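Local coordinates for protein COMB10 (Helicobacter pylori, PDB 2BHV) that is a core subunit of the Com type IV secretion system, a VirB10-family protein whose periplasmic domain probably serves as a scaffold of the transport channel, at residues Leu39-Thr43 against Val80-Lys84; Leu103-Trp107 against Val135-Ile139; Leu151-Asn157 against Arg221-Asn227. One frame throughout, in Å; residues are numbered along the deposited sequence.

From the N terminus, the chain first closes on itself in interaction 1, where Leu39-Thr43, carrying strand 41-42, meets Val80-Lys84 after an excursion that is largely strand and loop. Interaction 2 follows, laying helix 132-146 on strand 103-111. Interaction 3 closes the longest loop: Leu151-Asn157 pairs with Arg221-Asn227 across a 63-residue span that holds helices 184-190 and 196-209. The three contacts run in series, none nested in or crossing another. Interaction 3 joins the other two: Ile42 packs on Pro226, and Trp107 packs on Ile224 and is hydrogen-bonded to Thr154. Interactions 2 and 3 also both touch the second subunit.

Interaction 1 (Leu39-Thr43 against Val80-Lys84); sequences LRTIT and VLIPK
Leu81 drives its forked end against the backbone around Arg40. Its CD1 methyl lies 3.5 Å from Arg40 C and also meets Thr41 N and the flank of Ile42, where it is 3.6 Å from Ile42 CG1. The other methyl, CD2, sits over the centre of one face of the Arg40 guanidinium, 3.8 Å above its plane. Arg40 can fold over the leucine because its chain bends at chi3 (61°), which brings the head group back above the methyl. Ile42 and Leu81 run antiparallel alongside each other; beyond them Ile42 CD1 reaches Ile82 CD1 at 3.7 Å, the two isoleucines meeting nearly perpendicular.

Around this apolar centre, backbone pairing fixes the pieces. Leu81 and Ile82 both face Ile72 in a classic beta bulge, and Ile42 is hydrogen-bonded through its backbone to Ile230. Ile72 also packs against the side chains of both Ile42 and Ile82. Thr41 OG1 bonds Lys37 O.

The contact therefore unites strand 41-42 with the small sheet 72-73/80-82 by apolar packing. The arginine serves two sides at once: it offers a face of its guanidinium to Leu81, while NE and NH2 bond the carbonyls of Phe232 and Pro233, just after strand 229-231.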
loop_
_atom_site.group_PDB
_atom_site.type_symbol
_atom_site.label_atom_id
_atom_site.label_comp_id
_atom_site.label_asym_id
_atom_site.label_seq_id
_atom_site.Cartn_x
_atom_site.Cartn_y
_atom_site.Cartn_z
ATOM N N LEU A 39 35.611 1.893 33.466
ATOM C CA LEU A 39 36.311 0.601 33.406
ATOM C C LEU A 39 35.329 -0.560 33.241
ATOM O O LEU A 39 35.713 -1.666 32.877
ATOM C CB LEU A 39 37.158 0.392 34.669
ATOM C CG LEU A 39 38.452 1.213 34.875
ATOM C CD1 LEU A 39 38.677 1.602 36.348
ATOM C CD2 LEU A 39 39.685 0.490 34.323
ATOM N N ARG A 40 34.057 -0.306 33.514
ATOM C CA ARG A 40 33.033 -1.337 33.388
ATOM C C ARG A 40 31.752 -0.765 32.778
ATOM O O ARG A 40 30.641 -1.016 33.254
ATOM C CB ARG A 40 32.769 -2.014 34.739
ATOM C CG ARG A 40 33.927 -2.889 35.219
ATOM C CD ARG A 40 33.592 -3.640 36.491
ATOM N NE ARG A 40 32.460 -4.535 36.296
ATOM C CZ ARG A 40 32.535 -5.739 35.735
ATOM N NH1 ARG A 40 33.700 -6.209 35.316
ATOM N NH2 ARG A 40 31.440 -6.474 35.594
ATOM N N THR A 41 31.927 -0.010 31.703
ATOM C CA THR A 41 30.817 0.632 31.031
ATOM C C THR A 41 30.859 0.321 29.545
ATOM O O THR A 41 31.935 0.222 28.953
ATOM C CB THR A 41 30.855 2.162 31.238
ATOM O OG1 THR A 41 30.865 2.449 32.640
ATOM C CG2 THR A 41 29.646 2.832 30.601
ATOM N N ILE A 42 29.685 0.156 28.951
ATOM C CA ILE A 42 29.588 0.106 27.512
ATOM C C ILE A 42 29.037 1.439 27.054
ATOM O O ILE A 42 28.014 1.899 27.555
ATOM C CB ILE A 42 28.698 -1.047 27.041
ATOM C CG1 ILE A 42 29.328 -2.390 27.432
ATOM C CG2 ILE A 42 28.479 -0.979 25.528
ATOM C CD1 ILE A 42 28.440 -3.601 27.168
ATOM N N THR A 43 29.738 2.072 26.121
ATOM C CA THR A 43 29.330 3.365 25.605
ATOM C C THR A 43 28.056 3.246 24.783
ATOM O O THR A 43 27.870 2.277 24.031
ATOM C CB THR A 43 30.422 3.952 24.715
ATOM O OG1 THR A 43 31.643 4.030 25.463
ATOM C CG2 THR A 43 30.029 5.355 24.177
ATOM N N VAL A 80 36.357 -7.608 29.601
ATOM C CA VAL A 80 35.328 -8.082 28.683
ATOM C C VAL A 80 33.991 -8.147 29.425
ATOM O O VAL A 80 33.770 -9.040 30.246
ATOM C CB VAL A 80 35.691 -9.451 28.086
ATOM C CG1 VAL A 80 34.522 -10.035 27.303
ATOM C CG2 VAL A 80 36.911 -9.323 27.201
ATOM N N LEU A 81 33.116 -7.188 29.144
ATOM C CA LEU A 81 31.817 -7.098 29.821
ATOM C C LEU A 81 30.789 -8.067 29.244
ATOM O O LEU A 81 30.076 -8.723 30.001
ATOM C CB LEU A 81 31.269 -5.662 29.801
ATOM C CG LEU A 81 32.100 -4.537 30.432
ATOM C CD1 LEU A 81 31.380 -3.219 30.245
ATOM C CD2 LEU A 81 32.400 -4.779 31.923
ATOM N N ILE A 82 30.692 -8.142 27.915
ATOM C CA ILE A 82 29.890 -9.188 27.269
ATOM C C ILE A 82 30.788 -10.095 26.436
ATOM O O ILE A 82 31.267 -9.684 25.376
ATOM C CB ILE A 82 28.753 -8.638 26.386
ATOM C CG1 ILE A 82 27.922 -7.603 27.147
ATOM C CG2 ILE A 82 27.872 -9.795 25.897
ATOM C CD1 ILE A 82 26.914 -6.883 26.303
ATOM N N PRO A 83 31.043 -11.325 26.936
ATOM C CA PRO A 83 31.897 -12.310 26.268
ATOM C C PRO A 83 31.262 -12.847 25.000
ATOM O O PRO A 83 30.045 -13.028 24.941
ATOM C CB PRO A 83 32.030 -13.438 27.303
ATOM C CG PRO A 83 31.569 -12.840 28.606
ATOM C CD PRO A 83 30.536 -11.832 28.225
ATOM N N LYS A 84 32.093 -13.076 23.989
ATOM C CA LYS A 84 31.684 -13.778 22.788
ATOM C C LYS A 84 30.937 -15.050 23.159
ATOM O O LYS A 84 31.358 -15.799 24.042
ATOM C CB LYS A 84 32.911 -14.130 21.962
ATOM C CG LYS A 84 32.613 -14.761 20.626
ATOM C CD LYS A 84 33.900 -15.228 19.967
ATOM C CE LYS A 84 33.643 -15.826 18.609
ATOM N NZ LYS A 84 34.830 -16.604 18.181
#

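Interaction 2 (Leu103-Trp107 against Val135-Ile139); sequences LDIVW and VGELI
Val106 and Val135 mark the place where strand 103-107 comes nearest to helix 135-139, their CA atoms 6.9 Å apart. The helix lies across the strand, the two N-to-C directions making an angle of 67° and the axes approaching to 9.1 Å. Strand alternation sends Asp104 and Val106 toward the helix, while Ile105 and Trp107 point to the other side of the sheet. On the helix, Val135, Leu138 and Ile139 supply the matching surface; Val135 and Ile139, one turn apart and joined by the Ile139 N to Val135 O bond, both reach the strand.

Val106 is the hub, and its two methyls divide the work. CG1, which stands anti to the backbone N (chi1 -175°), meets Leu138 CD1 at 3.9 Å, the side chains approaching at a slant. CG2 faces the other two helix residues, at 4.1 Å from Ile139 CG1 and 4.2 Å from Val135 CG1; the two valines lie flank to flank and point opposite ways. Ile139 reaches back toward the start of the strand, set roughly square to the Asp104 side chain, and brings its CD1 methyl to 3.8 Å from Asp104 OD2.

Further out, Leu150 adds to the apolar patch by touching both Val106 and Ile139, and Val135 rests on Ser93 of the adjoining strand 87-94. On the other side of the strand, Ile105 packs on Ile196 of the second subunit.

The helix is thus held to this face of the sheet by van der Waals contact among branched aliphatic side chains. The Asp104 carboxylate borders that apolar patch and has a long, weak ion pair from OD1 to Arg102.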
loop_
_atom_site.group_PDB
_atom_site.type_symbol
_atom_site.label_atom_id
_atom_site.label_comp_id
_atom_site.label_asym_id
_atom_site.label_seq_id
_atom_site.Cartn_x
_atom_site.Cartn_y
_atom_site.Cartn_z
ATOM N N LEU A 103 7.845 -3.397 14.948
ATOM C CA LEU A 103 8.409 -4.475 15.766
ATOM C C LEU A 103 9.128 -3.856 16.930
ATOM O O LEU A 103 9.989 -2.981 16.728
ATOM C CB LEU A 103 9.430 -5.295 14.963
ATOM C CG LEU A 103 9.794 -6.751 15.307
ATOM C CD1 LEU A 103 11.246 -7.016 14.993
ATOM C CD2 LEU A 103 9.488 -7.153 16.733
ATOM N N ASP A 104 8.802 -4.298 18.141
ATOM C CA ASP A 104 9.556 -3.860 19.297
ATOM C C ASP A 104 10.228 -5.039 19.945
ATOM O O ASP A 104 9.584 -6.042 20.206
ATOM C CB ASP A 104 8.653 -3.145 20.293
ATOM C CG ASP A 104 7.939 -1.959 19.681
ATOM O OD1 ASP A 104 8.516 -1.295 18.794
ATOM O OD2 ASP A 104 6.787 -1.681 20.078
ATOM N N ILE A 105 11.529 -4.927 20.196
ATOM C CA ILE A 105 12.249 -5.958 20.917
ATOM C C ILE A 105 12.819 -5.349 22.195
ATOM O O ILE A 105 13.588 -4.399 22.145
ATOM C CB ILE A 105 13.378 -6.564 20.066
ATOM C CG1 ILE A 105 12.848 -7.046 18.717
ATOM C CG2 ILE A 105 14.042 -7.701 20.811
ATOM C CD1 ILE A 105 13.909 -7.244 17.696
ATOM N N VAL A 106 12.413 -5.883 23.337
ATOM C CA VAL A 106 13.029 -5.524 24.603
ATOM C C VAL A 106 14.037 -6.591 24.981
ATOM O O VAL A 106 13.667 -7.702 25.319
ATOM C CB VAL A 106 11.991 -5.402 25.728
ATOM C CG1 VAL A 106 12.642 -4.907 27.019
ATOM C CG2 VAL A 106 10.889 -4.481 25.320
ATOM N N TRP A 107 15.313 -6.258 24.905
ATOM C CA TRP A 107 16.332 -7.177 25.353
ATOM C C TRP A 107 16.397 -7.131 26.878
ATOM O O TRP A 107 16.742 -6.104 27.461
ATOM C CB TRP A 107 17.681 -6.850 24.707
ATOM C CG TRP A 107 17.656 -6.978 23.198
ATOM C CD1 TRP A 107 17.714 -5.961 22.295
ATOM C CD2 TRP A 107 17.557 -8.192 22.427
ATOM N NE1 TRP A 107 17.658 -6.455 21.008
ATOM C CE2 TRP A 107 17.565 -7.819 21.058
ATOM C CE3 TRP A 107 17.462 -9.558 22.760
ATOM C CZ2 TRP A 107 17.487 -8.756 20.021
ATOM C CZ3 TRP A 107 17.382 -10.490 21.724
ATOM C CH2 TRP A 107 17.396 -10.081 20.372
ATOM N N VAL A 135 5.441 -7.108 26.767
ATOM C CA VAL A 135 6.303 -6.172 26.040
ATOM C C VAL A 135 5.830 -4.740 26.242
ATOM O O VAL A 135 6.632 -3.837 26.406
ATOM C CB VAL A 135 6.341 -6.486 24.541
ATOM C CG1 VAL A 135 7.114 -5.427 23.800
ATOM C CG2 VAL A 135 6.975 -7.839 24.299
ATOM N N GLY A 136 4.512 -4.555 26.243
ATOM C CA GLY A 136 3.907 -3.257 26.504
ATOM C C GLY A 136 4.329 -2.673 27.836
ATOM O O GLY A 136 4.755 -1.517 27.908
ATOM N N GLU A 137 4.222 -3.477 28.895
ATOM C CA GLU A 137 4.537 -3.023 30.253
ATOM C C GLU A 137 6.030 -2.839 30.450
ATOM O O GLU A 137 6.447 -1.996 31.233
ATOM C CB GLU A 137 3.956 -3.969 31.321
ATOM C CG GLU A 137 3.789 -3.329 32.718
ATOM C CD GLU A 137 2.804 -2.117 32.742
ATOM O OE1 GLU A 137 1.563 -2.332 32.798
ATOM O OE2 GLU A 137 3.281 -0.948 32.728
ATOM N N LEU A 138 6.836 -3.620 29.742
ATOM C CA LEU A 138 8.275 -3.478 29.855
ATOM C C LEU A 138 8.671 -2.130 29.276
ATOM O O LEU A 138 9.469 -1.398 29.870
ATOM C CB LEU A 138 9.001 -4.624 29.152
ATOM C CG LEU A 138 8.862 -6.075 29.644
ATOM C CD1 LEU A 138 10.034 -6.854 29.122
ATOM C CD2 LEU A 138 8.788 -6.220 31.149
ATOM N N ILE A 139 8.065 -1.807 28.132
ATOM C CA ILE A 139 8.246 -0.530 27.457
ATOM C C ILE A 139 7.767 0.624 28.320
ATOM O O ILE A 139 8.435 1.657 28.411
ATOM C CB ILE A 139 7.518 -0.516 26.104
ATOM C CG1 ILE A 139 8.321 -1.312 25.068
ATOM C CG2 ILE A 139 7.315 0.901 25.608
ATOM C CD1 ILE A 139 7.561 -1.623 23.778
#

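Interaction 3 (Leu151-Asn157 against Arg221-Asn227); sequences LLSTLTN and RVFISPN
Leu151 opens the antiparallel pairing by accepting the backbone N-H of Asn227 on its O at 2.9 Å, the donor standing above the carbonyl plane. Leu152, a non-hydrogen-bonded partner of Pro226, lays CD1 along the proline, 4.0 Å from Pro226 CB, and also touches Ile224. Ser153 exchanges two backbone bonds with Ser225, and its side chain adds another: OG donates to Asn227 OD1 at 2.9 Å, in the carbonyl plane on a lone pair. On the face shared with Leu152, Thr154 CG2 meets Val222 CG2 at 3.8 Å. Leu155 pairs doubly with Phe223 through the backbone, while its CD2 rests on Ser225 CB. Thr156 turns its hydroxyl to Met194 O of the second subunit. At the end, Asn157 N bonds Arg221 O at 2.8 Å, and its CB lies over the Phe223 ring face in a CH-pi contact, 4.0 Å from the centroid. With CG of Asn157 anti to the backbone N (chi1 -167°), the amide is carried alongside that ring, its plane inclined by 31°.

Strand 152-156 is the outermost strand of the large sheet within this chain, and Thr154 and Thr156 form backbone hydrogen bonds to the second subunit. Strand 221-226 pairs on its other side with strand 48-52. Leu152, Thr154 and Ile224 face strand 103-111, and Leu151 packs against helix 132-146.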
loop_
_atom_site.group_PDB
_atom_site.type_symbol
_atom_site.label_atom_id
_atom_site.label_comp_id
_atom_site.label_asym_id
_atom_site.label_seq_id
_atom_site.Cartn_x
_atom_site.Cartn_y
_atom_site.Cartn_z
ATOM N N LEU A 151 15.756 0.453 25.889
ATOM C CA LEU A 151 17.089 0.775 26.374
ATOM C C LEU A 151 18.153 0.314 25.396
ATOM O O LEU A 151 19.285 0.779 25.456
ATOM C CB LEU A 151 17.334 0.190 27.767
ATOM C CG LEU A 151 16.456 0.695 28.922
ATOM C CD1 LEU A 151 16.581 -0.202 30.159
ATOM C CD2 LEU A 151 16.780 2.131 29.274
ATOM N N LEU A 152 17.776 -0.598 24.495
ATOM C CA LEU A 152 18.679 -1.183 23.503
ATOM C C LEU A 152 17.966 -1.250 22.162
ATOM O O LEU A 152 16.882 -1.815 22.051
ATOM C CB LEU A 152 19.065 -2.598 23.894
ATOM C CG LEU A 152 19.958 -3.027 25.060
ATOM C CD1 LEU A 152 21.396 -2.567 24.901
ATOM C CD2 LEU A 152 19.363 -2.659 26.411
ATOM N N SER A 153 18.576 -0.674 21.142
ATOM C CA SER A 153 18.015 -0.708 19.811
ATOM C C SER A 153 18.477 -1.968 19.124
ATOM O O SER A 153 19.496 -2.545 19.505
ATOM C CB SER A 153 18.475 0.499 19.024
ATOM O OG SER A 153 17.965 1.684 19.599
ATOM N N THR A 154 17.730 -2.392 18.101
ATOM C CA THR A 154 18.092 -3.558 17.308
ATOM C C THR A 154 18.229 -3.160 15.870
ATOM O O THR A 154 17.254 -2.832 15.229
ATOM C CB THR A 154 17.050 -4.658 17.443
ATOM O OG1 THR A 154 16.739 -4.825 18.830
ATOM C CG2 THR A 154 17.564 -5.947 16.880
ATOM N N LEU A 155 19.464 -3.200 15.378
ATOM C CA LEU A 155 19.820 -2.733 14.034
ATOM C C LEU A 155 20.181 -3.884 13.111
ATOM O O LEU A 155 20.515 -4.970 13.584
ATOM C CB LEU A 155 20.991 -1.766 14.133
ATOM C CG LEU A 155 20.803 -0.340 14.678
ATOM C CD1 LEU A 155 19.531 -0.100 15.481
ATOM C CD2 LEU A 155 22.017 0.084 15.476
ATOM N N THR A 156 20.128 -3.649 11.798
ATOM C CA THR A 156 20.443 -4.691 10.819
ATOM C C THR A 156 21.907 -4.958 10.758
ATOM O O THR A 156 22.729 -4.018 10.745
ATOM C CB THR A 156 20.170 -4.283 9.395
ATOM O OG1 THR A 156 19.256 -3.196 9.361
ATOM C CG2 THR A 156 19.662 -5.469 8.616
ATOM N N ASN A 157 22.237 -6.242 10.664
ATOM C CA ASN A 157 23.520 -6.632 10.138
ATOM C C ASN A 157 23.335 -7.685 9.055
ATOM O O ASN A 157 24.210 -8.510 8.823
ATOM C CB ASN A 157 24.413 -7.124 11.252
ATOM C CG ASN A 157 25.855 -7.243 10.829
ATOM O OD1 ASN A 157 26.312 -6.567 9.917
ATOM N ND2 ASN A 157 26.578 -8.113 11.497
ATOM N N ARG A 221 21.307 -11.607 11.058
ATOM C CA ARG A 221 22.411 -10.944 11.712
ATOM C C ARG A 221 22.006 -9.543 12.138
ATOM O O ARG A 221 21.376 -8.804 11.387
ATOM C CB ARG A 221 23.579 -10.870 10.749
ATOM C CG ARG A 221 24.924 -11.218 11.354
ATOM C CD ARG A 221 25.162 -12.684 11.256
ATOM N NE ARG A 221 26.559 -13.048 11.467
ATOM C CZ ARG A 221 27.288 -13.767 10.609
ATOM N NH1 ARG A 221 26.767 -14.199 9.463
ATOM N NH2 ARG A 221 28.546 -14.060 10.897
ATOM N N VAL A 222 22.404 -9.164 13.342
ATOM C CA VAL A 222 21.857 -7.989 13.996
ATOM C C VAL A 222 22.931 -7.210 14.792
ATOM O O VAL A 222 23.901 -7.801 15.249
ATOM C CB VAL A 222 20.681 -8.452 14.887
ATOM C CG1 VAL A 222 20.825 -7.995 16.326
ATOM C CG2 VAL A 222 19.347 -8.061 14.267
ATOM N N PHE A 223 22.771 -5.895 14.927
ATOM C CA PHE A 223 23.523 -5.139 15.927
ATOM C C PHE A 223 22.593 -4.775 17.063
ATOM O O PHE A 223 21.541 -4.173 16.839
ATOM C CB PHE A 223 24.112 -3.842 15.356
ATOM C CG PHE A 223 25.194 -4.057 14.369
ATOM C CD1 PHE A 223 26.409 -4.579 14.761
ATOM C CD2 PHE A 223 25.008 -3.733 13.042
ATOM C CE1 PHE A 223 27.413 -4.787 13.848
ATOM C CE2 PHE A 223 26.019 -3.944 12.120
ATOM C CZ PHE A 223 27.218 -4.475 12.524
ATOM N N ILE A 224 22.973 -5.141 18.280
ATOM C CA ILE A 224 22.284 -4.651 19.457
ATOM C C ILE A 224 23.042 -3.433 19.982
ATOM O O ILE A 224 24.240 -3.512 20.240
ATOM C CB ILE A 224 22.159 -5.730 20.524
ATOM C CG1 ILE A 224 21.311 -6.886 19.994
ATOM C CG2 ILE A 224 21.548 -5.153 21.803
ATOM C CD1 ILE A 224 21.275 -8.117 20.872
ATOM N N SER A 225 22.338 -2.308 20.114
ATOM C CA SER A 225 22.957 -1.033 20.429
ATOM C C SER A 225 22.327 -0.353 21.649
ATOM O O SER A 225 21.134 -0.068 21.668
ATOM C CB SER A 225 22.869 -0.121 19.219
ATOM O OG SER A 225 23.393 1.163 19.514
ATOM N N PRO A 226 23.133 -0.078 22.672
ATOM C CA PRO A 226 22.631 0.618 23.840
ATOM C C PRO A 226 22.261 2.048 23.503
ATOM O O PRO A 226 23.001 2.737 22.797
ATOM C CB PRO A 226 23.826 0.608 24.790
ATOM C CG PRO A 226 24.729 -0.438 24.269
ATOM C CD PRO A 226 24.555 -0.399 22.805
ATOM N N ASN A 227 21.114 2.486 23.994
ATOM C CA ASN A 227 20.690 3.859 23.810
ATOM C C ASN A 227 21.223 4.761 24.908
ATOM O O ASN A 227 21.007 5.972 24.892
ATOM C CB ASN A 227 19.179 3.934 23.736
ATOM C CG ASN A 227 18.639 3.344 22.463
ATOM O OD1 ASN A 227 19.235 3.497 21.404
ATOM N ND2 ASN A 227 17.503 2.663 22.557
#